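Long-range contact in glycosyltransferase (duf1792) (Streptococcus sanguinis, PDB 5V4A), which is a glycosyltransferase domain of the GT-D fold that binds UDP and belongs to a longer protein, probably part of the accessory SecA2/SecY2 export system: residues 53-66 with 202-214. Residues are numbered along the deposited sequence; the frame is centred on the assembly and turned at random.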
loop_
_atom_site.group_PDB
_atom_site.type_symbol
_atom_site.label_atom_id
_atom_site.label_comp_id
_atom_site.label_asym_id
_atom_site.label_seq_id
_atom_site.Cartn_x
_atom_site.Cartn_y
_atom_site.Cartn_z
ATOM N N ARG A 53 1.193 4.909 33.640
ATOM C CA ARG A 53 1.368 5.657 32.403
ATOM C C ARG A 53 0.687 4.962 31.228
ATOM O O ARG A 53 0.141 5.629 30.342
ATOM C CB ARG A 53 2.849 5.859 32.113
ATOM C CG ARG A 53 3.120 6.807 30.961
ATOM C CD ARG A 53 2.738 8.245 31.272
ATOM N NE ARG A 53 3.300 9.170 30.287
ATOM C CZ ARG A 53 2.972 10.456 30.193
ATOM N NH1 ARG A 53 2.082 10.983 31.027
ATOM N NH2 ARG A 53 3.538 11.223 29.271
ATOM N N LEU A 54 0.712 3.629 31.186
ATOM C CA LEU A 54 0.044 2.942 30.084
ATOM C C LEU A 54 -1.466 3.107 30.168
ATOM O O LEU A 54 -2.135 3.383 29.158
ATOM C CB LEU A 54 0.405 1.454 30.081
ATOM C CG LEU A 54 1.852 1.049 29.881
ATOM C CD1 LEU A 54 1.987 -0.465 30.106
ATOM C CD2 LEU A 54 2.327 1.426 28.485
ATOM N N ARG A 55 -2.017 2.940 31.367
ATOM C CA ARG A 55 -3.441 3.149 31.574
ATOM C C ARG A 55 -3.844 4.562 31.169
ATOM O O ARG A 55 -4.908 4.767 30.575
ATOM C CB ARG A 55 -3.782 2.889 33.036
ATOM C CG ARG A 55 -5.251 2.905 33.385
ATOM C CD ARG A 55 -5.387 2.539 34.836
ATOM N NE ARG A 55 -4.545 3.409 35.651
ATOM C CZ ARG A 55 -4.196 3.151 36.908
ATOM N NH1 ARG A 55 -4.608 2.032 37.499
ATOM N NH2 ARG A 55 -3.422 4.006 37.568
ATOM N N GLU A 56 -2.968 5.536 31.422
ATOM C CA GLU A 56 -3.304 6.920 31.093
ATOM C C GLU A 56 -3.391 7.119 29.586
ATOM O O GLU A 56 -4.290 7.814 29.099
ATOM C CB GLU A 56 -2.280 7.879 31.686
ATOM C CG GLU A 56 -2.747 9.317 31.589
ATOM C CD GLU A 56 -1.717 10.337 32.036
ATOM O OE1 GLU A 56 -0.651 9.948 32.559
ATOM O OE2 GLU A 56 -1.973 11.542 31.805
ATOM N N ILE A 57 -2.445 6.540 28.844
ATOM C CA ILE A 57 -2.420 6.717 27.399
ATOM C C ILE A 57 -3.577 5.966 26.745
ATOM O O ILE A 57 -4.202 6.465 25.792
ATOM C CB ILE A 57 -1.054 6.276 26.843
ATOM C CG1 ILE A 57 0.082 7.109 27.435
ATOM C CG2 ILE A 57 -1.005 6.395 25.345
ATOM C CD1 ILE A 57 1.456 6.491 27.150
ATOM N N MET A 58 -3.904 4.775 27.271
ATOM C CA MET A 58 -4.997 3.963 26.737
ATOM C C MET A 58 -6.327 4.694 26.736
ATOM O O MET A 58 -7.198 4.387 25.914
ATOM C CB MET A 58 -5.150 2.671 27.542
ATOM C CG MET A 58 -4.037 1.667 27.365
ATOM S SD MET A 58 -4.323 0.183 28.354
ATOM C CE MET A 58 -5.957 -0.261 27.775
ATOM N N SER A 59 -6.527 5.612 27.676
ATOM C CA SER A 59 -7.795 6.298 27.857
ATOM C C SER A 59 -7.938 7.532 26.972
ATOM O O SER A 59 -8.957 8.213 27.056
ATOM C CB SER A 59 -7.947 6.704 29.322
ATOM O OG SER A 59 -7.019 7.732 29.637
ATOM N N MET A 60 -6.932 7.836 26.162
ATOM C CA MET A 60 -6.872 9.036 25.338
ATOM C C MET A 60 -7.561 8.841 23.994
ATOM O O MET A 60 -7.624 7.730 23.463
ATOM C CB MET A 60 -5.418 9.422 25.135
ATOM C CG MET A 60 -4.898 10.178 26.299
ATOM S SD MET A 60 -3.206 10.550 25.959
ATOM C CE MET A 60 -3.412 12.173 25.234
ATOM N N GLU A 61 -8.056 9.942 23.432
ATOM C CA GLU A 61 -8.716 9.902 22.132
ATOM C C GLU A 61 -7.731 10.155 20.999
ATOM O O GLU A 61 -6.737 10.873 21.151
ATOM C CB GLU A 61 -9.861 10.916 22.066
ATOM C CG GLU A 61 -10.799 10.836 23.263
ATOM C CD GLU A 61 -11.924 11.850 23.195
ATOM O OE1 GLU A 61 -11.680 12.982 22.721
ATOM O OE2 GLU A 61 -13.051 11.515 23.627
ATOM N N SER A 62 -8.023 9.552 19.849
ATOM C CA SER A 62 -7.139 9.606 18.697
ATOM C C SER A 62 -7.442 10.835 17.839
ATOM O O SER A 62 -8.590 11.286 17.747
ATOM C CB SER A 62 -7.278 8.332 17.861
ATOM O OG SER A 62 -6.855 7.181 18.580
ATOM N N ASP A 63 -6.396 11.368 17.209
ATOM C CA ASP A 63 -6.521 12.531 16.335
ATOM C C ASP A 63 -5.352 12.527 15.352
ATOM O O ASP A 63 -4.479 11.662 15.405
ATOM C CB ASP A 63 -6.586 13.818 17.163
ATOM C CG ASP A 63 -5.318 14.075 17.974
ATOM O OD1 ASP A 63 -4.221 13.656 17.562
ATOM O OD2 ASP A 63 -5.424 14.658 19.074
ATOM N N GLU A 64 -5.311 13.545 14.485
ATOM C CA GLU A 64 -4.314 13.575 13.415
ATOM C C GLU A 64 -2.882 13.653 13.933
ATOM O O GLU A 64 -1.949 13.409 13.163
ATOM C CB GLU A 64 -4.575 14.773 12.515
ATOM C CG GLU A 64 -4.572 16.067 13.319
ATOM C CD GLU A 64 -4.740 17.309 12.478
ATOM O OE1 GLU A 64 -5.511 18.198 12.903
ATOM O OE2 GLU A 64 -4.071 17.416 11.429
ATOM N N ARG A 65 -2.683 13.984 15.211
ATOM C CA ARG A 65 -1.346 13.988 15.798
ATOM C C ARG A 65 -0.943 12.595 16.276
ATOM O O ARG A 65 0.214 12.189 16.113
ATOM C CB ARG A 65 -1.305 14.990 16.970
ATOM C CG ARG A 65 0.051 15.167 17.685
ATOM C CD ARG A 65 -0.036 16.038 18.954
ATOM N NE ARG A 65 -0.563 15.308 20.108
ATOM C CZ ARG A 65 -0.303 15.607 21.377
ATOM N NH1 ARG A 65 0.504 16.622 21.680
ATOM N NH2 ARG A 65 -0.832 14.868 22.346
ATOM N N LEU A 66 -1.893 11.828 16.805
ATOM C CA LEU A 66 -1.556 10.548 17.409
ATOM C C LEU A 66 -2.761 9.625 17.368
ATOM O O LEU A 66 -3.839 10.002 17.832
ATOM C CB LEU A 66 -1.087 10.753 18.858
ATOM C CG LEU A 66 -0.867 9.460 19.638
ATOM C CD1 LEU A 66 0.208 8.692 18.923
ATOM C CD2 LEU A 66 -0.421 9.791 21.045
ATOM N N PRO A 202 6.271 -2.457 26.010
ATOM C CA PRO A 202 5.528 -1.409 26.731
ATOM C C PRO A 202 6.263 -0.075 26.795
ATOM O O PRO A 202 5.610 0.975 26.852
ATOM C CB PRO A 202 5.319 -2.029 28.124
ATOM C CG PRO A 202 5.570 -3.499 27.941
ATOM C CD PRO A 202 6.602 -3.596 26.887
ATOM N N THR A 203 7.601 -0.083 26.795
ATOM C CA THR A 203 8.362 1.162 26.763
ATOM C C THR A 203 8.134 1.923 25.458
ATOM O O THR A 203 8.165 3.162 25.449
ATOM C CB THR A 203 9.852 0.878 26.973
ATOM O OG1 THR A 203 10.021 0.109 28.172
ATOM C CG2 THR A 203 10.685 2.162 27.046
ATOM N N ALA A 204 7.892 1.213 24.356
ATOM C CA ALA A 204 7.611 1.904 23.101
ATOM C C ALA A 204 6.404 2.831 23.231
ATOM O O ALA A 204 6.369 3.903 22.608
ATOM C CB ALA A 204 7.381 0.888 21.976
ATOM N N LYS A 205 5.412 2.449 24.036
ATOM C CA LYS A 205 4.174 3.224 24.075
ATOM C C LYS A 205 4.377 4.539 24.812
ATOM O O LYS A 205 3.867 5.587 24.388
ATOM C CB LYS A 205 3.065 2.408 24.739
ATOM C CG LYS A 205 2.652 1.188 23.918
ATOM C CD LYS A 205 3.428 -0.043 24.217
ATOM C CE LYS A 205 2.911 -1.237 23.401
ATOM N NZ LYS A 205 3.427 -1.403 21.993
ATOM N N VAL A 206 5.133 4.503 25.905
ATOM C CA VAL A 206 5.434 5.719 26.642
ATOM C C VAL A 206 6.396 6.589 25.855
ATOM O O VAL A 206 6.318 7.823 25.895
ATOM C CB VAL A 206 6.012 5.360 28.018
ATOM C CG1 VAL A 206 6.161 6.612 28.845
ATOM C CG2 VAL A 206 5.144 4.318 28.706
ATOM N N LEU A 207 7.348 5.953 25.170
ATOM C CA LEU A 207 8.310 6.674 24.352
ATOM C C LEU A 207 7.610 7.456 23.247
ATOM O O LEU A 207 7.820 8.670 23.097
ATOM C CB LEU A 207 9.331 5.677 23.783
ATOM C CG LEU A 207 10.543 6.194 22.997
ATOM C CD1 LEU A 207 11.233 7.366 23.692
ATOM C CD2 LEU A 207 11.535 5.074 22.676
ATOM N N VAL A 208 6.776 6.779 22.452
ATOM C CA VAL A 208 6.081 7.498 21.384
ATOM C C VAL A 208 5.268 8.645 21.971
ATOM O O VAL A 208 5.300 9.769 21.460
ATOM C CB VAL A 208 5.189 6.561 20.557
ATOM C CG1 VAL A 208 4.259 7.432 19.669
ATOM C CG2 VAL A 208 6.030 5.642 19.699
ATOM N N TYR A 209 4.485 8.368 23.016
ATOM C CA TYR A 209 3.672 9.436 23.601
ATOM C C TYR A 209 4.533 10.622 24.009
ATOM O O TYR A 209 4.232 11.775 23.662
ATOM C CB TYR A 209 2.880 8.928 24.803
ATOM C CG TYR A 209 2.018 10.022 25.388
ATOM C CD1 TYR A 209 0.714 10.185 24.984
ATOM C CD2 TYR A 209 2.528 10.910 26.331
ATOM C CE1 TYR A 209 -0.070 11.208 25.506
ATOM C CE2 TYR A 209 1.752 11.942 26.853
ATOM C CZ TYR A 209 0.451 12.072 26.445
ATOM O OH TYR A 209 -0.334 13.084 26.957
ATOM N N ASP A 210 5.615 10.359 24.744
ATOM C CA ASP A 210 6.465 11.442 25.230
ATOM C C ASP A 210 7.115 12.188 24.077
ATOM O O ASP A 210 7.263 13.414 24.125
ATOM C CB ASP A 210 7.542 10.894 26.175
ATOM C CG ASP A 210 7.025 10.629 27.576
ATOM O OD1 ASP A 210 5.883 11.020 27.894
ATOM O OD2 ASP A 210 7.777 10.031 28.368
ATOM N N LEU A 211 7.538 11.461 23.044
ATOM C CA LEU A 211 8.171 12.097 21.899
ATOM C C LEU A 211 7.183 12.950 21.110
ATOM O O LEU A 211 7.554 14.020 20.620
ATOM C CB LEU A 211 8.794 11.028 20.996
ATOM C CG LEU A 211 10.083 10.383 21.500
ATOM C CD1 LEU A 211 10.512 9.286 20.534
ATOM C CD2 LEU A 211 11.175 11.423 21.681
ATOM N N VAL A 212 5.917 12.527 21.031
ATOM C CA VAL A 212 4.898 13.334 20.357
ATOM C C VAL A 212 4.741 14.684 21.048
ATOM O O VAL A 212 4.626 15.729 20.396
ATOM C CB VAL A 212 3.559 12.571 20.324
ATOM C CG1 VAL A 212 2.414 13.504 19.942
ATOM C CG2 VAL A 212 3.644 11.380 19.350
ATOM N N GLN A 213 4.781 14.688 22.375
ATOM C CA GLN A 213 4.606 15.940 23.106
ATOM C C GLN A 213 5.720 16.928 22.780
ATOM O O GLN A 213 5.539 18.145 22.916
ATOM C CB GLN A 213 4.552 15.661 24.607
ATOM C CG GLN A 213 3.497 14.635 25.013
ATOM C CD GLN A 213 2.138 14.833 24.348
ATOM O OE1 GLN A 213 1.557 15.920 24.379
ATOM N NE2 GLN A 213 1.623 13.767 23.742
ATOM N N GLU A 214 6.895 16.418 22.415
ATOM C CA GLU A 214 8.027 17.232 22.006
ATOM C C GLU A 214 8.063 17.487 20.508
ATOM O O GLU A 214 9.057 18.021 20.006
ATOM C CB GLU A 214 9.330 16.587 22.468
ATOM C CG GLU A 214 9.429 16.485 23.965
ATOM C CD GLU A 214 10.752 15.911 24.400
ATOM O OE1 GLU A 214 11.784 16.374 23.873
ATOM O OE2 GLU A 214 10.758 14.999 25.258
HETATM O O HOH W 1 -2.152 14.977 25.361
#
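L54 and I57, on the last turns of helix 48-58, face V206 and Y209 of helix 201-213; the axes of the segments 53-58 and 202-213 approach to 10.0 Å and cross at 59°. Beyond the first helix the chain arches away as a loop, returning through M60 and R65, and at the start of strand 66-70 L66 lies level with V212.

Y209 is the centre of the contact. With CG anti to the backbone N (chi1 -179°), its ring stands out from the helix between the two ends of the 53-66 segment. I57 CD1 packs on Y209 CB at 3.7 Å, while L66 CD2 approaches Y209 CD1. M60 makes an oblique Met-aromatic contact, its SD 4.5 Å from the centroid of the Y209 ring and its CE at the ring edge. The guanidinium of R53 is turned 84° from the same ring, and R53 NH2 donates to D210 OD1 (2.7 Å) nearly along the C-O axis. This salt bridge extends through R53 NH1 to E56, and D210 OD2 pairs with K184 of helix 180-190. The first torsion of R53 sets its CG against V206 CG1, and the bend at chi2 turns the rest of the chain toward D210.

At the other end, V212 CG1 lies over one face of the R65 guanidinium, offset toward its rim, 3.5 Å from R65 NE. R65 NH1 bonds Q213 OE1 (3.0 Å) from above the carbonyl plane; Q213 NE2 meanwhile sits over the rim of one Y209 ring face and donates to Y209 O.

L54 CD2 rests on K205 CB (3.9 Å), whereas K205 NZ extends to D220 and the UDP phosphate. The contact thus joins the two parallel-sheet regions of the GT-D domain beside the nucleotide site: an apolar layer packs against the helix that carries K205, and a salt-bridge network around R53 and an arginine-to-amide bond from R65 tie its outer side.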